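Local structure of ORF48 (Lactococcus phage TP901-1, 3U6X) at residues F4-D9 with V57-P62; P14-T19 with L88-S93; T27-F32 with K83-L88. The protein is the phage's baseplate upper protein, whose immunoglobulin-like domain probably serves as a structural building block of the multi-chain baseplate used to attach to the host. All coordinates share one frame; numbering follows the deposited sequence.

Contact 1 (F4-D9 with V57-P62); sequences FVLEHD and VYVEMP
Phe4 and Val59, and two residues further on Leu6 and Val57, are the hydrogen-bonded pairs of two neighbouring antiparallel strands whose axes approach to 4.8 Å. Each pair carries two reciprocal backbone bonds, the shortest being Val59 N to Phe4 O at 2.8 Å and the longest Leu6 N to Val57 O at 3.0 Å; all four are close to straight. Val5 and Tyr58 lie between them as a non-hydrogen-bonded pair. On their face of the sheet the two side chains run side by side, with Val5 CG2 3.7 Å from Tyr58 CD1, and the phenol ends in a hydrogen bond from OH to Asp53.

On the opposite face Leu6 CD1 reaches Val59 CG2 at 4.0 Å, the branches meeting at a slant. This is the inward face of the immunoglobulin-like fold: Leu6 also touches Phe90, and the Phe4 ring stacks on that of Phe90, although strand 86-92 is no neighbour of strand 3-8 in the sheet, which must therefore curl round on itself. Phe4 CG stands anti to the backbone N (chi1 -155°), with Leu6 CD2 in plane at the ring's edge, while Met61 CE comes within 3.8 Å of Phe4 CB.

Further along, His8 leans toward the partner strand and crosses Val57 at about a right angle. Its chi1 of 62° sets CG between the backbone N and the carbonyl carbon, and CD2 lies 3.4 Å from Val57 CG2, with NE2 also near that methyl. The other ring nitrogen, ND1, is hydrogen-bonded to the backbone N of Ser10.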
loop_
_atom_site.group_PDB
_atom_site.type_symbol
_atom_site.label_atom_id
_atom_site.label_comp_id
_atom_site.label_asym_id
_atom_site.label_seq_id
_atom_site.Cartn_x
_atom_site.Cartn_y
_atom_site.Cartn_z
ATOM N N PHE V 4 0.480 31.402 51.874
ATOM C CA PHE V 4 0.005 31.963 50.607
ATOM C C PHE V 4 -1.027 31.034 49.968
ATOM O O PHE V 4 -0.916 29.812 50.083
ATOM C CB PHE V 4 1.188 32.140 49.645
ATOM C CG PHE V 4 1.000 33.197 48.590
ATOM C CD1 PHE V 4 1.309 34.530 48.853
ATOM C CD2 PHE V 4 0.558 32.861 47.318
ATOM C CE1 PHE V 4 1.144 35.514 47.868
ATOM C CE2 PHE V 4 0.392 33.849 46.332
ATOM C CZ PHE V 4 0.681 35.167 46.620
ATOM N N VAL V 5 -2.018 31.610 49.276
ATOM C CA VAL V 5 -3.102 30.847 48.652
ATOM C C VAL V 5 -3.035 30.948 47.136
ATOM O O VAL V 5 -3.014 32.051 46.584
ATOM C CB VAL V 5 -4.524 31.250 49.163
ATOM C CG1 VAL V 5 -5.596 30.384 48.524
ATOM C CG2 VAL V 5 -4.649 31.178 50.681
ATOM N N LEU V 6 -3.037 29.792 46.466
ATOM C CA LEU V 6 -3.061 29.736 45.016
ATOM C C LEU V 6 -4.351 29.093 44.567
ATOM O O LEU V 6 -4.593 27.909 44.836
ATOM C CB LEU V 6 -1.870 28.974 44.438
ATOM C CG LEU V 6 -0.467 29.439 44.806
ATOM C CD1 LEU V 6 0.556 28.409 44.346
ATOM C CD2 LEU V 6 -0.150 30.804 44.196
ATOM N N GLU V 7 -5.206 29.896 43.921
ATOM C CA GLU V 7 -6.470 29.422 43.367
ATOM C C GLU V 7 -6.134 28.817 42.018
ATOM O O GLU V 7 -5.274 29.347 41.313
ATOM C CB GLU V 7 -7.500 30.562 43.263
ATOM C CG GLU V 7 -8.135 30.929 44.601
ATOM C CD GLU V 7 -9.268 31.947 44.611
ATOM O OE1 GLU V 7 -9.645 32.389 45.721
ATOM O OE2 GLU V 7 -9.785 32.298 43.523
ATOM N N HIS V 8 -6.723 27.668 41.683
ATOM C CA HIS V 8 -6.401 26.993 40.415
ATOM C C HIS V 8 -7.579 26.363 39.655
ATOM O O HIS V 8 -8.699 26.368 40.145
ATOM C CB HIS V 8 -5.278 25.976 40.627
ATOM C CG HIS V 8 -5.620 24.880 41.579
ATOM N ND1 HIS V 8 -6.243 23.728 41.150
ATOM C CD2 HIS V 8 -5.433 24.802 42.910
ATOM C CE1 HIS V 8 -6.431 22.988 42.231
ATOM N NE2 HIS V 8 -5.952 23.585 43.311
ATOM N N ASP V 9 -7.327 25.835 38.445
ATOM C CA ASP V 9 -8.374 25.246 37.592
ATOM C C ASP V 9 -8.579 23.731 37.714
ATOM O O ASP V 9 -9.484 23.191 37.072
ATOM C CB ASP V 9 -8.166 25.640 36.119
ATOM C CG ASP V 9 -6.858 25.207 35.460
ATOM O OD1 ASP V 9 -6.584 25.671 34.324
ATOM O OD2 ASP V 9 -6.117 24.388 36.067
ATOM N N VAL V 57 -4.829 25.868 46.852
ATOM C CA VAL V 57 -3.642 25.282 47.462
ATOM C C VAL V 57 -3.206 26.260 48.550
ATOM O O VAL V 57 -3.026 27.448 48.277
ATOM C CB VAL V 57 -2.467 25.044 46.463
ATOM C CG1 VAL V 57 -1.378 24.198 47.103
ATOM C CG2 VAL V 57 -2.944 24.385 45.192
ATOM N N TYR V 58 -3.002 25.756 49.762
ATOM C CA TYR V 58 -2.455 26.550 50.851
ATOM C C TYR V 58 -0.967 26.202 50.950
ATOM O O TYR V 58 -0.632 25.049 51.190
ATOM C CB TYR V 58 -3.210 26.289 52.152
ATOM C CG TYR V 58 -4.701 26.494 52.012
ATOM C CD1 TYR V 58 -5.256 27.772 52.035
ATOM C CD2 TYR V 58 -5.564 25.408 51.882
ATOM C CE1 TYR V 58 -6.630 27.965 51.883
ATOM C CE2 TYR V 58 -6.939 25.588 51.745
ATOM C CZ TYR V 58 -7.467 26.868 51.745
ATOM O OH TYR V 58 -8.822 27.033 51.606
ATOM N N VAL V 59 -0.096 27.167 50.629
ATOM C CA VAL V 59 1.357 27.024 50.591
ATOM C C VAL V 59 1.967 27.663 51.823
ATOM O O VAL V 59 1.953 28.886 51.965
ATOM C CB VAL V 59 1.945 27.623 49.288
ATOM C CG1 VAL V 59 3.430 27.328 49.171
ATOM C CG2 VAL V 59 1.201 27.106 48.050
ATOM N N GLU V 60 2.484 26.827 52.721
ATOM C CA GLU V 60 3.157 27.250 53.946
ATOM C C GLU V 60 4.681 27.175 53.746
ATOM O O GLU V 60 5.191 26.123 53.409
ATOM C CB GLU V 60 2.725 26.378 55.119
ATOM C CG GLU V 60 1.755 27.066 56.050
ATOM C CD GLU V 60 2.192 27.056 57.498
ATOM O OE1 GLU V 60 2.570 28.137 58.001
ATOM O OE2 GLU V 60 2.171 25.971 58.126
ATOM N N MET V 61 5.383 28.289 53.937
ATOM C CA MET V 61 6.823 28.471 53.742
ATOM C C MET V 61 7.437 29.039 55.037
ATOM O O MET V 61 6.712 29.668 55.791
ATOM C CB MET V 61 7.024 29.540 52.639
ATOM C CG MET V 61 6.550 29.116 51.291
ATOM S SD MET V 61 6.400 30.530 50.201
ATOM C CE MET V 61 4.659 30.742 50.287
ATOM N N PRO V 62 8.769 28.965 55.277
ATOM C CA PRO V 62 9.319 29.627 56.462
ATOM C C PRO V 62 9.148 31.139 56.330
ATOM O O PRO V 62 9.189 31.697 55.218
ATOM C CB PRO V 62 10.805 29.243 56.431
ATOM C CG PRO V 62 10.887 28.057 55.555
ATOM C CD PRO V 62 9.843 28.307 54.507
#

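Contact 2 (P14-T19 with L88-S93); sequences PEVKVT and LCFKMS
Val18 and Phe90 face each other as a non-hydrogen-bonded pair between strands 16-22 and 86-92, and their side chains lie alongside, pointing the same way. From Val18 the backbone contact comes first: CA directs its hydrogen at Cys89 O, 3.2 Å away, and CB lies 3.8 Å from the same oxygen. At CB the chain forks. CG1, anti to the backbone N (chi1 -175°), lies 3.5 Å from Cys89 O, meets Leu88 CD1 at 3.8 Å and sits over one face of the Phe90 ring, displaced toward the rim; CG2 touches Phe90 CD1 at 3.5 Å. Val16 CG1 approaches the same ring at its edge, near the ring plane. Next to Val16, Met92 bends at chi2 and chi3, and its SD meets Pro14 CG at 3.5 Å.

The face bearing Lys17, Thr19, Cys89 and Lys91 is more polar. One water donates to both Lys17 O and Cys89 O, and lies 2.8 Å from Thr19 OG1. Each of those carbonyls also accepts a backbone N-H, Lys17 O from Lys91 and Cys89 O from Thr19, so both are gripped twice. Lys91 additionally packs on an aromatic side chain of another protein chain. The two segments are thus an antiparallel pair of neighbouring strands in the sheet of the immunoglobulin-like domain, putting Val16, Val18, Phe90 and Met92 into its interior.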
loop_
_atom_site.group_PDB
_atom_site.type_symbol
_atom_site.label_atom_id
_atom_site.label_comp_id
_atom_site.label_asym_id
_atom_site.label_seq_id
_atom_site.Cartn_x
_atom_site.Cartn_y
_atom_site.Cartn_z
ATOM N N PRO V 14 -2.799 19.785 42.679
ATOM C CA PRO V 14 -1.561 20.019 41.923
ATOM C C PRO V 14 -0.337 20.301 42.770
ATOM O O PRO V 14 -0.438 20.994 43.773
ATOM C CB PRO V 14 -1.914 21.208 41.030
ATOM C CG PRO V 14 -3.019 21.859 41.682
ATOM C CD PRO V 14 -3.815 20.792 42.330
ATOM N N GLU V 15 0.809 19.718 42.390
ATOM C CA GLU V 15 2.076 19.928 43.079
ATOM C C GLU V 15 2.536 21.370 42.840
ATOM O O GLU V 15 2.393 21.902 41.734
ATOM C CB GLU V 15 3.138 18.957 42.566
ATOM C CG GLU V 15 3.717 18.042 43.630
ATOM C CD GLU V 15 4.340 18.718 44.841
ATOM O OE1 GLU V 15 3.665 18.749 45.897
ATOM O OE2 GLU V 15 5.500 19.188 44.747
ATOM N N VAL V 16 3.030 22.009 43.902
ATOM C CA VAL V 16 3.516 23.383 43.850
ATOM C C VAL V 16 4.963 23.363 44.326
ATOM O O VAL V 16 5.294 22.724 45.333
ATOM C CB VAL V 16 2.631 24.369 44.682
ATOM C CG1 VAL V 16 3.183 25.793 44.646
ATOM C CG2 VAL V 16 1.189 24.361 44.194
ATOM N N LYS V 17 5.830 24.037 43.554
ATOM C CA LYS V 17 7.241 24.183 43.862
ATOM C C LYS V 17 7.574 25.669 43.890
ATOM O O LYS V 17 7.208 26.422 42.968
ATOM C CB LYS V 17 8.101 23.403 42.870
ATOM C CG LYS V 17 8.248 21.938 43.227
ATOM C CD LYS V 17 8.638 21.133 41.986
ATOM C CE LYS V 17 8.886 19.679 42.298
ATOM N NZ LYS V 17 9.112 18.900 41.054
ATOM N N VAL V 18 8.185 26.108 45.012
ATOM C CA VAL V 18 8.503 27.513 45.254
ATOM C C VAL V 18 10.007 27.711 45.236
ATOM O O VAL V 18 10.729 26.889 45.808
ATOM C CB VAL V 18 7.846 28.053 46.556
ATOM C CG1 VAL V 18 8.097 29.548 46.731
ATOM C CG2 VAL V 18 6.352 27.775 46.573
ATOM N N THR V 19 10.462 28.793 44.553
ATOM C CA THR V 19 11.856 29.217 44.419
ATOM C C THR V 19 12.027 30.715 44.762
ATOM O O THR V 19 11.116 31.527 44.561
ATOM C CB THR V 19 12.447 28.848 43.057
ATOM O OG1 THR V 19 11.622 29.340 42.002
ATOM C CG2 THR V 19 12.699 27.377 42.900
ATOM N N LEU V 88 9.835 35.778 44.442
ATOM C CA LEU V 88 9.303 34.554 45.037
ATOM C C LEU V 88 8.426 33.915 43.911
ATOM O O LEU V 88 7.419 34.487 43.481
ATOM C CB LEU V 88 8.499 34.838 46.318
ATOM C CG LEU V 88 8.137 33.615 47.182
ATOM C CD1 LEU V 88 9.395 32.949 47.792
ATOM C CD2 LEU V 88 7.170 34.009 48.288
ATOM N N CYS V 89 8.905 32.793 43.361
ATOM C CA CYS V 89 8.310 32.106 42.215
ATOM C C CYS V 89 7.518 30.869 42.610
ATOM O O CYS V 89 8.046 29.985 43.288
ATOM C CB CYS V 89 9.413 31.782 41.209
ATOM S SG CYS V 89 8.876 30.859 39.750
ATOM N N PHE V 90 6.258 30.792 42.146
ATOM C CA PHE V 90 5.363 29.666 42.406
ATOM C C PHE V 90 5.118 28.943 41.098
ATOM O O PHE V 90 4.604 29.549 40.163
ATOM C CB PHE V 90 4.028 30.138 43.026
ATOM C CG PHE V 90 4.135 30.796 44.387
ATOM C CD1 PHE V 90 3.879 30.076 45.549
ATOM C CD2 PHE V 90 4.463 32.145 44.502
ATOM C CE1 PHE V 90 3.974 30.683 46.800
ATOM C CE2 PHE V 90 4.553 32.761 45.757
ATOM C CZ PHE V 90 4.302 32.026 46.901
ATOM N N LYS V 91 5.538 27.668 41.004
ATOM C CA LYS V 91 5.351 26.873 39.787
ATOM C C LYS V 91 4.411 25.732 40.082
ATOM O O LYS V 91 4.695 24.909 40.947
ATOM C CB LYS V 91 6.688 26.345 39.212
ATOM C CG LYS V 91 7.586 27.380 38.506
ATOM C CD LYS V 91 7.045 27.820 37.162
ATOM C CE LYS V 91 8.059 28.160 36.099
ATOM N NZ LYS V 91 8.944 29.290 36.458
ATOM N N MET V 92 3.264 25.713 39.412
ATOM C CA MET V 92 2.280 24.657 39.576
ATOM C C MET V 92 2.445 23.602 38.477
ATOM O O MET V 92 2.688 23.919 37.311
ATOM C CB MET V 92 0.869 25.244 39.552
ATOM C CG MET V 92 -0.217 24.227 39.830
ATOM S SD MET V 92 -1.519 24.896 40.864
ATOM C CE MET V 92 -2.256 25.868 39.753
ATOM N N SER V 93 2.314 22.347 38.862
ATOM C CA SER V 93 2.382 21.231 37.937
ATOM C C SER V 93 0.964 20.722 37.693
ATOM O O SER V 93 0.241 20.431 38.657
ATOM C CB SER V 93 3.240 20.110 38.519
ATOM O OG SER V 93 4.592 20.507 38.682
HETATM O O HOH W 1 0.066 17.420 40.213
HETATM O O HOH W 2 9.331 27.899 41.506
#

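Contact 3 (T27-F32 with K83-L88); sequences TETDGF and KETQVL
Thr27 and Thr85 bring their backbones together, CA to CA 4.7 Å, where a long loop touches the tip of a hairpin. No hydrogen bond joins the two segments, so the contact rests on van der Waals packing, with carbon atoms of Thr85 set against loop oxygens.

The apolar part is a single meeting of methyls. Thr27 CG2 lies 3.9 Å from Val87 CG2, the two side chains crossing at about a right angle; Val87 continues onto Leu80 and Ile82, and Ile82 also touches Thr27.

The hairpin is a classical two-residue β-hairpin linking strands 78-83 and 86-92 of the immunoglobulin-like domain. Its type II' turn is closed by Lys83 N to Gln86 O at 2.9 Å and Gln86 N to Lys83 O at 3.1 Å; Glu84, at phi 63°, occupies the first corner. The loop answers with a type I turn from Glu28 to Gly31.

Carbon-to-oxygen contacts form a separate group, centred on Thr85. With chi1 at 69° its OG1 takes the place between the backbone N and the carbonyl carbon, and CG2, anti to the carbonyl carbon, lies 3.4 Å from Thr27 O and close to Thr29 OG1 as well. One methyl thus faces two oxygens of the loop. Thr85 CA also directs its hydrogen at Thr27 O, across 3.5 Å.

Among polar atoms, Thr27 O and Glu84 O, 3.4 Å apart, are both acceptors and do not bond. The Thr27 hydroxyl is engaged within its own loop, OG1 bonding to Ala24 O.

Contacts with other subunits flank this region: Thr27 and Val87 both pack on the backbone of another protein chain, and Phe32 forms backbone hydrogen bonds with a different one.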
loop_
_atom_site.group_PDB
_atom_site.type_symbol
_atom_site.label_atom_id
_atom_site.label_comp_id
_atom_site.label_asym_id
_atom_site.label_seq_id
_atom_site.Cartn_x
_atom_site.Cartn_y
_atom_site.Cartn_z
ATOM N N THR V 27 14.305 42.872 36.769
ATOM C CA THR V 27 14.136 43.224 38.186
ATOM C C THR V 27 15.343 43.997 38.695
ATOM O O THR V 27 15.291 44.567 39.784
ATOM C CB THR V 27 13.795 42.009 39.061
ATOM O OG1 THR V 27 14.906 41.124 39.083
ATOM C CG2 THR V 27 12.537 41.291 38.614
ATOM N N GLU V 28 16.426 44.021 37.902
ATOM C CA GLU V 28 17.667 44.722 38.219
ATOM C C GLU V 28 17.411 46.212 38.485
ATOM O O GLU V 28 16.617 46.826 37.770
ATOM C CB GLU V 28 18.688 44.550 37.084
ATOM C CG GLU V 28 18.870 43.123 36.584
ATOM C CD GLU V 28 18.267 42.784 35.223
ATOM O OE1 GLU V 28 17.130 43.229 34.936
ATOM O OE2 GLU V 28 18.920 42.033 34.460
ATOM N N THR V 29 18.048 46.777 39.535
ATOM C CA THR V 29 17.876 48.170 39.966
ATOM C C THR V 29 18.176 49.185 38.863
ATOM O O THR V 29 17.329 50.034 38.570
ATOM C CB THR V 29 18.656 48.458 41.274
ATOM O OG1 THR V 29 18.340 47.469 42.250
ATOM C CG2 THR V 29 18.343 49.835 41.853
ATOM N N ASP V 30 19.362 49.079 38.239
ATOM C CA ASP V 30 19.792 50.026 37.215
ATOM C C ASP V 30 19.487 49.625 35.751
ATOM O O ASP V 30 20.236 49.960 34.827
ATOM C CB ASP V 30 21.250 50.481 37.467
ATOM C CG ASP V 30 21.531 51.954 37.175
ATOM O OD1 ASP V 30 20.669 52.817 37.528
ATOM O OD2 ASP V 30 22.624 52.254 36.629
ATOM N N GLY V 31 18.355 48.948 35.565
ATOM C CA GLY V 31 17.864 48.526 34.257
ATOM C C GLY V 31 18.326 47.156 33.802
ATOM O O GLY V 31 19.073 46.475 34.508
ATOM N N PHE V 32 17.897 46.758 32.596
ATOM C CA PHE V 32 18.221 45.481 31.971
ATOM C C PHE V 32 19.720 45.235 31.873
ATOM O O PHE V 32 20.452 46.111 31.406
ATOM C CB PHE V 32 17.566 45.364 30.574
ATOM C CG PHE V 32 17.694 43.985 29.965
ATOM C CD1 PHE V 32 16.910 42.927 30.423
ATOM C CD2 PHE V 32 18.613 43.735 28.954
ATOM C CE1 PHE V 32 17.046 41.650 29.878
ATOM C CE2 PHE V 32 18.757 42.449 28.417
ATOM C CZ PHE V 32 17.988 41.414 28.898
ATOM N N LYS V 83 9.351 42.153 44.650
ATOM C CA LYS V 83 9.635 43.285 45.520
ATOM C C LYS V 83 11.034 43.738 45.119
ATOM O O LYS V 83 12.025 43.177 45.585
ATOM C CB LYS V 83 9.536 42.914 47.017
ATOM C CG LYS V 83 9.609 44.118 47.960
ATOM C CD LYS V 83 9.457 43.721 49.422
ATOM C CE LYS V 83 10.330 44.550 50.344
ATOM N NZ LYS V 83 11.785 44.242 50.193
ATOM N N GLU V 84 11.093 44.709 44.190
ATOM C CA GLU V 84 12.305 45.305 43.621
ATOM C C GLU V 84 13.124 44.241 42.866
ATOM O O GLU V 84 12.657 43.760 41.843
ATOM C CB GLU V 84 13.146 46.097 44.664
ATOM C CG GLU V 84 12.408 47.115 45.529
ATOM C CD GLU V 84 13.051 47.450 46.872
ATOM O OE1 GLU V 84 13.659 46.558 47.513
ATOM O OE2 GLU V 84 12.898 48.614 47.306
ATOM N N THR V 85 14.308 43.851 43.377
ATOM C CA THR V 85 15.187 42.842 42.777
ATOM C C THR V 85 14.855 41.418 43.229
ATOM O O THR V 85 15.366 40.468 42.645
ATOM C CB THR V 85 16.669 43.157 43.096
ATOM O OG1 THR V 85 16.963 42.956 44.490
ATOM C CG2 THR V 85 17.084 44.540 42.662
ATOM N N GLN V 86 14.049 41.273 44.282
ATOM C CA GLN V 86 13.701 39.983 44.886
ATOM C C GLN V 86 12.411 39.390 44.324
ATOM O O GLN V 86 11.387 40.071 44.244
ATOM C CB GLN V 86 13.665 40.113 46.426
ATOM C CG GLN V 86 13.437 38.814 47.209
ATOM C CD GLN V 86 14.481 37.731 47.068
ATOM O OE1 GLN V 86 15.690 37.996 46.891
ATOM N NE2 GLN V 86 14.005 36.474 47.201
ATOM N N VAL V 87 12.482 38.104 43.924
ATOM C CA VAL V 87 11.355 37.355 43.369
ATOM C C VAL V 87 11.118 36.075 44.177
ATOM O O VAL V 87 12.067 35.404 44.574
ATOM C CB VAL V 87 11.523 37.045 41.846
ATOM C CG1 VAL V 87 10.330 36.261 41.298
ATOM C CG2 VAL V 87 11.743 38.311 41.017
ATOM N N LEU V 88 9.835 35.778 44.442
ATOM C CA LEU V 88 9.303 34.554 45.037
ATOM C C LEU V 88 8.426 33.915 43.911
ATOM O O LEU V 88 7.419 34.487 43.481
ATOM C CB LEU V 88 8.499 34.838 46.318
ATOM C CG LEU V 88 8.137 33.615 47.182
ATOM C CD1 LEU V 88 9.395 32.949 47.792
ATOM C CD2 LEU V 88 7.170 34.009 48.288
#

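How the contacts relate
From the N terminus, strand 3-8 is the first to be tied, and contact 1 closes its loop at 57-62. Before that, the chain has entered strand 16-22, which contact 2 joins to 88-93, so these two loops cross. Contact 3 starts later still, in the loop after strand 16-22, and ends at 83-88; it is nested inside contact 2, shares Leu88 with it, and also crosses contact 1. Contacts 1 and 2 pair strands in different parts of one curled sheet and meet in the interior, where Leu6 packs on Val16 and Met61 on Phe90. Contact 3 lies on the far side of the chain's centre from contact 1, about 23 Å between centres, fastening the loop to the 83-86 hairpin.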